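Local coordinates for fat acid-binding protein (Eubacterium ventriosum, PDB 3NYI), which probably binds long-chain fatty acids, as a DegV-family protein that holds a stearic acid molecule, at residues I7-A12 against L133-F138. Residues are numbered along the deposited sequence; the frame is centred on the assembly and turned at random.
Sequences IVSDSA and LLIDQF
The ring of F138 is met at its edge, close to its plane, by the terminal methyl of I7, with I7 CD1 4.2 Å from F138 CD2; beyond the two segments the ring packs edge-to-face with F90 and touches F148 and A151 of helix 148-161. The contact is strand-on-helix packing in the alpha/beta domain of a DegV-family protein: helix 128-143 covers strand 6-10, which lies between the parallel strands 25-33 and 87-91, and runs antiparallel to it, the axes of the short segments 10.5 Å apart at an angle of 177°. With CG1 beside the backbone N (chi1 -61°) and an extended chi2, I7 sends CD1 to the ring while its other branch, CG2, lies 4.2 Å from CG2 of I135, the two side chains alongside and running in opposite senses. I135 also reaches S9 with its CD1, which stands only 3.5 Å from S9 CB, tighter than usual for two carbons. An alanine in place of S9 would probably leave D10 O without its hydroxyl donor and I135 CD1 less well packed where OG had been. Strand 6-10 gives way to a 3-10 turn here, and D10 OD1 closes an Asx turn by accepting from A12 N, which approaches from above the carboxylate plane. S9 OG donates to D10 O at 2.9 Å, in the carbonyl plane and on a lone pair, while I135 CD1 lies 3.4 Å from the same OG.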
loop_
_atom_site.group_PDB
_atom_site.type_symbol
_atom_site.label_atom_id
_atom_site.label_comp_id
_atom_site.label_asym_id
_atom_site.label_seq_id
_atom_site.Cartn_x
_atom_site.Cartn_y
_atom_site.Cartn_z
ATOM N N ILE A 7 -10.366 -3.900 -12.939
ATOM C CA ILE A 7 -9.546 -3.973 -11.728
ATOM C C ILE A 7 -9.973 -2.892 -10.728
ATOM O O ILE A 7 -10.108 -1.722 -11.087
ATOM C CB ILE A 7 -8.056 -3.856 -12.077
ATOM C CG1 ILE A 7 -7.660 -5.024 -12.988
ATOM C CG2 ILE A 7 -7.198 -3.818 -10.811
ATOM C CD1 ILE A 7 -6.260 -4.934 -13.565
ATOM N N VAL A 8 -10.215 -3.302 -9.484
ATOM C CA VAL A 8 -10.604 -2.386 -8.421
ATOM C C VAL A 8 -9.635 -2.535 -7.236
ATOM O O VAL A 8 -9.111 -3.621 -6.986
ATOM C CB VAL A 8 -12.058 -2.667 -7.953
ATOM C CG1 VAL A 8 -12.521 -1.646 -6.887
ATOM C CG2 VAL A 8 -13.018 -2.683 -9.161
ATOM N N SER A 9 -9.367 -1.439 -6.538
ATOM C CA SER A 9 -8.584 -1.503 -5.298
ATOM C C SER A 9 -9.146 -0.501 -4.316
ATOM O O SER A 9 -9.810 0.457 -4.729
ATOM C CB SER A 9 -7.110 -1.183 -5.568
ATOM O OG SER A 9 -6.339 -1.217 -4.363
ATOM N N ASP A 10 -8.912 -0.726 -3.020
ATOM C CA ASP A 10 -9.206 0.296 -2.031
ATOM C C ASP A 10 -8.096 1.332 -2.100
ATOM O O ASP A 10 -7.039 1.093 -2.703
ATOM C CB ASP A 10 -9.416 -0.287 -0.616
ATOM C CG ASP A 10 -8.154 -0.931 -0.031
ATOM O OD1 ASP A 10 -7.048 -0.545 -0.439
ATOM O OD2 ASP A 10 -8.283 -1.811 0.861
ATOM N N SER A 11 -8.331 2.491 -1.506
ATOM C CA SER A 11 -7.417 3.617 -1.704
ATOM C C SER A 11 -6.072 3.475 -0.995
ATOM O O SER A 11 -5.222 4.360 -1.100
ATOM C CB SER A 11 -8.082 4.944 -1.311
ATOM O OG SER A 11 -8.512 4.898 0.036
ATOM N N ALA A 12 -5.863 2.369 -0.286
ATOM C CA ALA A 12 -4.593 2.175 0.414
ATOM C C ALA A 12 -3.438 1.943 -0.554
ATOM O O ALA A 12 -2.281 2.061 -0.157
ATOM C CB ALA A 12 -4.675 1.005 1.427
ATOM N N LEU A 133 2.509 -2.265 -6.344
ATOM C CA LEU A 133 3.349 -3.213 -7.114
ATOM C C LEU A 133 2.595 -4.487 -7.490
ATOM O O LEU A 133 2.738 -4.993 -8.606
ATOM C CB LEU A 133 4.612 -3.579 -6.326
ATOM C CG LEU A 133 5.651 -2.455 -6.278
ATOM C CD1 LEU A 133 6.736 -2.756 -5.249
ATOM C CD2 LEU A 133 6.259 -2.237 -7.684
ATOM N N LEU A 134 1.798 -5.017 -6.557
ATOM C CA LEU A 134 1.041 -6.227 -6.847
ATOM C C LEU A 134 -0.026 -5.968 -7.905
ATOM O O LEU A 134 -0.180 -6.740 -8.844
ATOM C CB LEU A 134 0.392 -6.802 -5.582
ATOM C CG LEU A 134 -0.383 -8.104 -5.808
ATOM C CD1 LEU A 134 0.583 -9.266 -6.109
ATOM C CD2 LEU A 134 -1.261 -8.439 -4.596
ATOM N N ILE A 135 -0.784 -4.886 -7.746
ATOM C CA ILE A 135 -1.778 -4.554 -8.739
ATOM C C ILE A 135 -1.123 -4.404 -10.107
ATOM O O ILE A 135 -1.613 -4.916 -11.111
ATOM C CB ILE A 135 -2.517 -3.265 -8.367
ATOM C CG1 ILE A 135 -3.426 -3.539 -7.168
ATOM C CG2 ILE A 135 -3.335 -2.796 -9.536
ATOM C CD1 ILE A 135 -3.906 -2.246 -6.434
ATOM N N ASP A 136 0.001 -3.712 -10.132
ATOM C CA ASP A 136 0.731 -3.518 -11.381
ATOM C C ASP A 136 1.224 -4.833 -12.009
ATOM O O ASP A 136 1.194 -4.986 -13.226
ATOM C CB ASP A 136 1.883 -2.525 -11.189
ATOM C CG ASP A 136 2.590 -2.201 -12.495
ATOM O OD1 ASP A 136 1.919 -1.699 -13.428
ATOM O OD2 ASP A 136 3.801 -2.488 -12.587
ATOM N N GLN A 137 1.656 -5.791 -11.196
ATOM C CA GLN A 137 2.009 -7.094 -11.762
ATOM C C GLN A 137 0.774 -7.714 -12.412
ATOM O O GLN A 137 0.857 -8.284 -13.489
ATOM C CB GLN A 137 2.597 -8.034 -10.710
ATOM C CG GLN A 137 4.030 -7.689 -10.307
ATOM C CD GLN A 137 5.006 -7.831 -11.474
ATOM O OE1 GLN A 137 5.031 -8.859 -12.141
ATOM N NE2 GLN A 137 5.796 -6.786 -11.729
ATOM N N PHE A 138 -0.384 -7.576 -11.766
ATOM C CA PHE A 138 -1.621 -8.116 -12.314
ATOM C C PHE A 138 -1.999 -7.406 -13.612
ATOM O O PHE A 138 -2.366 -8.048 -14.590
ATOM C CB PHE A 138 -2.773 -7.987 -11.294
ATOM C CG PHE A 138 -3.848 -9.008 -11.492
ATOM C CD1 PHE A 138 -3.695 -10.290 -10.985
ATOM C CD2 PHE A 138 -4.996 -8.699 -12.209
ATOM C CE1 PHE A 138 -4.664 -11.249 -11.183
ATOM C CE2 PHE A 138 -5.978 -9.653 -12.409
ATOM C CZ PHE A 138 -5.813 -10.929 -11.894
#